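Local coordinates for kinase-associated protein B (PDB 1Y71) that is of unknown function but, as a kinase-associated protein B with a probably SH3-like fold, may act together with a kinase, at residues B[43-48]-B[97-102]; B[34-39]-B[71-76]. All blocks are in the same frame, centred on the assembly; numbering follows the deposited sequence.

Contact 1 (B[43-48]-B[97-102]); sequences LKHPVQ and LALETQ
H45 meets three residues of helix 91-104, and its side chain is the one to follow. CB starts out 4.2 Å from CB of A98, while the K44-H45 peptide and O of L43 lie against the same methyl group. Closer still to CB of H45 is OE1 of Q102, at 3.3 Å. Chi1 (-165°) sets CG of H45 anti to the backbone N, 3.6 Å from OE1 of Q102 and 3.8 Å from CD1 of L99. At the ring, CD1 of L99 sits over the centre of one face, 3.7 Å from the centroid and only 6° off the normal, a clear CH-pi contact; CD of P46 covers the opposite face nearer its rim, so the ring is held between two aliphatic groups. ND1 of H45 makes a weak hydrogen bond to OE1 of Q102 (3.2 Å). A second weak one goes to O of P46. NE2, at the far side of the ring, is bonded to the hydroxyl of Y128.

Q102 answers with its whole amide: the extended side chain brings NE2 to 3.1 Å from O of P46, at an N-H...O angle of 155°, the donor standing above the carbonyl plane. Nearer the backbone, a water accepts from N of H45 and donates to O of A98 (2.6 Å). The loop after strand 34-42, entered through a classic beta bulge in which L43 and K44 both face K22, thus lies against helix 91-104 and joins the sheet to that helix.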
loop_
_atom_site.group_PDB
_atom_site.type_symbol
_atom_site.label_atom_id
_atom_site.label_comp_id
_atom_site.label_asym_id
_atom_site.label_seq_id
_atom_site.Cartn_x
_atom_site.Cartn_y
_atom_site.Cartn_z
ATOM N N LEU B 43 6.358 -0.276 8.912
ATOM C CA LEU B 43 7.514 0.628 8.848
ATOM C C LEU B 43 8.635 0.213 9.806
ATOM O O LEU B 43 9.834 0.371 9.493
ATOM C CB LEU B 43 7.115 2.087 9.174
ATOM C CG LEU B 43 6.293 2.866 8.160
ATOM C CD1 LEU B 43 5.895 4.228 8.749
ATOM C CD2 LEU B 43 7.006 3.020 6.814
ATOM N N LYS B 44 8.253 -0.289 10.974
ATOM C CA LYS B 44 9.256 -0.741 11.939
ATOM C C LYS B 44 8.762 -1.992 12.611
ATOM O O LYS B 44 7.633 -2.020 13.122
ATOM C CB LYS B 44 9.575 0.355 12.975
ATOM C CG LYS B 44 10.495 -0.141 14.106
ATOM C CD LYS B 44 10.513 0.879 15.228
ATOM C CE LYS B 44 11.631 0.592 16.216
ATOM N NZ LYS B 44 11.122 0.045 17.506
ATOM N N HIS B 45 9.576 -3.042 12.540
ATOM C CA HIS B 45 9.251 -4.310 13.177
ATOM C C HIS B 45 9.486 -4.154 14.674
ATOM O O HIS B 45 10.440 -3.465 15.086
ATOM C CB HIS B 45 10.047 -5.475 12.552
ATOM C CG HIS B 45 9.510 -6.826 12.911
ATOM N ND1 HIS B 45 9.835 -7.463 14.092
ATOM C CD2 HIS B 45 8.659 -7.653 12.257
ATOM C CE1 HIS B 45 9.224 -8.634 14.141
ATOM N NE2 HIS B 45 8.491 -8.768 13.048
ATOM N N PRO B 46 8.573 -4.702 15.495
ATOM C CA PRO B 46 8.697 -4.488 16.942
ATOM C C PRO B 46 9.941 -5.129 17.568
ATOM O O PRO B 46 10.501 -6.113 17.045
ATOM C CB PRO B 46 7.457 -5.174 17.510
ATOM C CG PRO B 46 7.076 -6.185 16.450
ATOM C CD PRO B 46 7.335 -5.443 15.168
ATOM N N VAL B 47 10.318 -4.563 18.701
ATOM C CA VAL B 47 11.455 -5.027 19.475
ATOM C C VAL B 47 11.093 -6.386 20.069
ATOM O O VAL B 47 9.932 -6.636 20.389
ATOM C CB VAL B 47 11.797 -3.990 20.590
ATOM C CG1 VAL B 47 13.118 -4.324 21.260
ATOM C CG2 VAL B 47 11.991 -2.653 19.983
ATOM N N GLN B 48 12.083 -7.262 20.206
ATOM C CA GLN B 48 11.860 -8.592 20.772
ATOM C C GLN B 48 12.188 -8.641 22.262
ATOM O O GLN B 48 12.893 -7.777 22.783
ATOM C CB GLN B 48 12.720 -9.618 20.024
ATOM C CG GLN B 48 12.491 -9.607 18.510
ATOM C CD GLN B 48 11.036 -9.817 18.141
ATOM O OE1 GLN B 48 10.350 -8.892 17.686
ATOM N NE2 GLN B 48 10.552 -11.033 18.336
ATOM N N LEU B 97 11.295 -5.777 4.441
ATOM C CA LEU B 97 12.192 -4.630 4.648
ATOM C C LEU B 97 12.384 -4.259 6.109
ATOM O O LEU B 97 13.532 -4.189 6.588
ATOM C CB LEU B 97 11.715 -3.407 3.866
ATOM C CG LEU B 97 12.558 -2.126 3.975
ATOM C CD1 LEU B 97 13.935 -2.315 3.304
ATOM C CD2 LEU B 97 11.848 -0.905 3.372
ATOM N N ALA B 98 11.287 -4.039 6.827
ATOM C CA ALA B 98 11.327 -3.698 8.251
ATOM C C ALA B 98 12.197 -4.703 9.058
ATOM O O ALA B 98 13.021 -4.341 9.914
ATOM C CB ALA B 98 9.898 -3.645 8.815
ATOM N N LEU B 99 12.024 -5.969 8.752
ATOM C CA LEU B 99 12.748 -7.025 9.412
ATOM C C LEU B 99 14.245 -7.002 9.086
ATOM O O LEU B 99 15.092 -7.148 9.984
ATOM C CB LEU B 99 12.150 -8.368 9.007
ATOM C CG LEU B 99 12.478 -9.552 9.888
ATOM C CD1 LEU B 99 11.946 -9.297 11.276
ATOM C CD2 LEU B 99 11.828 -10.846 9.252
ATOM N N GLU B 100 14.565 -6.820 7.811
ATOM C CA GLU B 100 15.984 -6.753 7.403
ATOM C C GLU B 100 16.666 -5.554 8.062
ATOM O O GLU B 100 17.801 -5.672 8.585
ATOM C CB GLU B 100 16.150 -6.762 5.883
ATOM C CG GLU B 100 15.951 -8.175 5.313
ATOM C CD GLU B 100 15.507 -8.207 3.864
ATOM O OE1 GLU B 100 15.395 -7.124 3.220
ATOM O OE2 GLU B 100 15.269 -9.340 3.363
ATOM N N THR B 101 15.944 -4.430 8.122
ATOM C CA THR B 101 16.431 -3.218 8.796
ATOM C C THR B 101 16.762 -3.457 10.265
ATOM O O THR B 101 17.864 -3.092 10.739
ATOM C CB THR B 101 15.433 -2.024 8.603
ATOM O OG1 THR B 101 15.384 -1.720 7.221
ATOM C CG2 THR B 101 15.813 -0.751 9.380
ATOM N N GLN B 102 15.836 -4.093 10.976
ATOM C CA GLN B 102 16.038 -4.388 12.378
ATOM C C GLN B 102 17.216 -5.343 12.592
ATOM O O GLN B 102 18.032 -5.158 13.513
ATOM C CB GLN B 102 14.791 -5.006 12.990
ATOM C CG GLN B 102 14.896 -5.200 14.519
ATOM C CD GLN B 102 13.619 -5.729 15.102
ATOM O OE1 GLN B 102 12.733 -6.178 14.371
ATOM N NE2 GLN B 102 13.483 -5.638 16.403
HETATM O O HOH W 1 12.389 -2.464 11.564
#

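Contact 2 (B[34-39]-B[71-76]); sequences SYVVKV and REQTNI
R71 begins the second segment by giving its N-H to O of V39. Backbone bonds thus start in the loop, and from Q73 the chain is the edge strand 73-77, antiparallel to strand 34-42 in a probably SH3-like domain. CB of R71 just reaches CG of K38. Next, O of E72 accepts from N of V39 (2.9 Å), and the same oxygen lies against CG2 of V39.

Q73 and K38 form a non-hydrogen-bonded pair whose side chains run side by side in the same direction. The amide nitrogen NE2 of Q73 lies against the lysine methylenes, 3.4 Å from CE of K38; the CB of Q73 also touches CG1 of V36. Across the strands CA of Q73 makes a short C-H...O contact of 3.2 Å to O of V37.

T74 exchanges a pair of backbone hydrogen bonds with V37. N75, opposite V36, projects to the same side of the sheet as Q73, and its carboxamide leans toward S34, one residue before Y35. OD1 of N75, which also accepts from NH2 of R31, takes the hydroxyl OG of S34 at 2.7 Å, in the carbonyl plane on a lone pair. I76 closes the ladder by a reciprocal bond pair with Y35, whose ring continues away to meet F8 edge-to-face. The side chain of I76 points to the other side of the sheet from N75, where its CD1 packs 4.0 Å from CB of V37.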
loop_
_atom_site.group_PDB
_atom_site.type_symbol
_atom_site.label_atom_id
_atom_site.label_comp_id
_atom_site.label_asym_id
_atom_site.label_seq_id
_atom_site.Cartn_x
_atom_site.Cartn_y
_atom_site.Cartn_z
ATOM N N SER B 34 -8.285 7.454 21.442
ATOM C CA SER B 34 -7.667 6.431 20.622
ATOM C C SER B 34 -8.360 6.264 19.270
ATOM O O SER B 34 -9.432 6.807 19.033
ATOM C CB SER B 34 -7.612 5.098 21.387
ATOM O OG SER B 34 -8.902 4.516 21.526
ATOM N N TYR B 35 -7.696 5.529 18.386
ATOM C CA TYR B 35 -8.216 5.212 17.073
ATOM C C TYR B 35 -8.048 3.740 16.827
ATOM O O TYR B 35 -7.039 3.163 17.213
ATOM C CB TYR B 35 -7.454 5.995 16.003
ATOM C CG TYR B 35 -7.691 7.473 16.127
ATOM C CD1 TYR B 35 -8.821 8.054 15.550
ATOM C CD2 TYR B 35 -6.801 8.294 16.852
ATOM C CE1 TYR B 35 -9.078 9.393 15.676
ATOM C CE2 TYR B 35 -7.053 9.656 16.986
ATOM C CZ TYR B 35 -8.200 10.197 16.385
ATOM O OH TYR B 35 -8.484 11.544 16.487
ATOM N N VAL B 36 -9.035 3.146 16.155
ATOM C CA VAL B 36 -8.885 1.816 15.621
ATOM C C VAL B 36 -8.201 2.030 14.267
ATOM O O VAL B 36 -8.676 2.832 13.442
ATOM C CB VAL B 36 -10.243 1.053 15.471
ATOM C CG1 VAL B 36 -9.989 -0.331 14.975
ATOM C CG2 VAL B 36 -10.980 0.986 16.843
ATOM N N VAL B 37 -7.071 1.343 14.073
ATOM C CA VAL B 37 -6.271 1.456 12.845
ATOM C C VAL B 37 -6.220 0.089 12.163
ATOM O O VAL B 37 -5.842 -0.918 12.796
ATOM C CB VAL B 37 -4.824 2.003 13.183
ATOM C CG1 VAL B 37 -3.880 1.992 11.959
ATOM C CG2 VAL B 37 -4.908 3.424 13.793
ATOM N N LYS B 38 -6.608 0.056 10.887
ATOM C CA LYS B 38 -6.452 -1.121 10.053
ATOM C C LYS B 38 -5.064 -1.091 9.435
ATOM O O LYS B 38 -4.738 -0.195 8.640
ATOM C CB LYS B 38 -7.545 -1.164 8.977
ATOM C CG LYS B 38 -7.577 -2.408 8.053
ATOM C CD LYS B 38 -8.244 -2.059 6.690
ATOM C CE LYS B 38 -9.762 -2.132 6.644
ATOM N NZ LYS B 38 -10.316 -1.427 5.375
ATOM N N VAL B 39 -4.263 -2.098 9.764
ATOM C CA VAL B 39 -2.852 -2.143 9.351
ATOM C C VAL B 39 -2.742 -2.437 7.848
ATOM O O VAL B 39 -3.332 -3.401 7.329
ATOM C CB VAL B 39 -2.052 -3.191 10.167
ATOM C CG1 VAL B 39 -0.625 -3.383 9.622
ATOM C CG2 VAL B 39 -2.009 -2.813 11.613
ATOM N N ARG B 71 -4.211 -5.917 7.506
ATOM C CA ARG B 71 -5.614 -5.638 7.819
ATOM C C ARG B 71 -6.033 -5.957 9.251
ATOM O O ARG B 71 -7.219 -5.816 9.577
ATOM C CB ARG B 71 -6.589 -6.286 6.817
ATOM C CG ARG B 71 -6.281 -5.903 5.393
ATOM C CD ARG B 71 -7.389 -6.259 4.420
ATOM N NE ARG B 71 -7.657 -7.683 4.377
ATOM C CZ ARG B 71 -8.660 -8.292 5.027
ATOM N NH1 ARG B 71 -9.508 -7.598 5.807
ATOM N NH2 ARG B 71 -8.814 -9.615 4.911
ATOM N N GLU B 72 -5.076 -6.329 10.115
ATOM C CA GLU B 72 -5.371 -6.427 11.550
ATOM C C GLU B 72 -5.884 -5.055 12.019
ATOM O O GLU B 72 -5.397 -4.042 11.558
ATOM C CB GLU B 72 -4.126 -6.849 12.333
ATOM C CG GLU B 72 -4.378 -7.055 13.854
ATOM C CD GLU B 72 -3.375 -8.027 14.551
ATOM O OE1 GLU B 72 -2.400 -8.533 13.944
ATOM O OE2 GLU B 72 -3.601 -8.306 15.740
ATOM N N GLN B 73 -6.900 -5.010 12.871
ATOM C CA GLN B 73 -7.379 -3.719 13.371
ATOM C C GLN B 73 -7.029 -3.673 14.849
ATOM O O GLN B 73 -7.297 -4.629 15.616
ATOM C CB GLN B 73 -8.879 -3.485 13.109
ATOM C CG GLN B 73 -9.286 -3.719 11.642
ATOM C CD GLN B 73 -10.528 -2.961 11.169
ATOM O OE1 GLN B 73 -11.421 -2.599 11.944
ATOM N NE2 GLN B 73 -10.600 -2.749 9.872
ATOM N N THR B 74 -6.327 -2.618 15.226
ATOM C CA THR B 74 -5.820 -2.517 16.584
ATOM C C THR B 74 -6.103 -1.110 17.096
ATOM O O THR B 74 -6.064 -0.145 16.348
ATOM C CB THR B 74 -4.310 -2.951 16.709
ATOM O OG1 THR B 74 -3.439 -1.838 16.537
ATOM C CG2 THR B 74 -3.944 -4.016 15.677
ATOM N N ASN B 75 -6.455 -1.033 18.368
ATOM C CA ASN B 75 -6.626 0.224 19.072
ATOM C C ASN B 75 -5.296 0.893 19.407
ATOM O O ASN B 75 -4.416 0.278 20.010
ATOM C CB ASN B 75 -7.424 -0.003 20.347
ATOM C CG ASN B 75 -7.824 1.293 21.007
ATOM O OD1 ASN B 75 -8.286 2.224 20.332
ATOM N ND2 ASN B 75 -7.689 1.362 22.324
ATOM N N ILE B 76 -5.160 2.157 19.003
ATOM C CA ILE B 76 -3.913 2.907 19.214
ATOM C C ILE B 76 -4.220 4.246 19.848
ATOM O O ILE B 76 -5.054 4.995 19.328
ATOM C CB ILE B 76 -3.093 3.054 17.869
ATOM C CG1 ILE B 76 -2.758 1.674 17.312
ATOM C CG2 ILE B 76 -1.773 3.861 18.056
ATOM C CD1 ILE B 76 -2.053 1.705 15.995
#

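Overall arrangement
Strand 34-42 ties the two contacts together: contact 2 uses its first six residues, and contact 1 begins immediately after it ends. Their centres are 19 Å apart and the segments do not touch beyond adjoining in sequence. Their order alternates along the chain, 34-39 and 43-48 followed by 71-76 and 97-102, so the chain returns first to the sheet and then to the helix. Contact 2 pairs edge strand 73-77 with its neighbour, about 12 Å from the chain centre; contact 1 lies closer in, at about 7 Å, where helix 112-127 also packs on H45. Only contact 2 approaches the second subunit, whose I13 packs on K38.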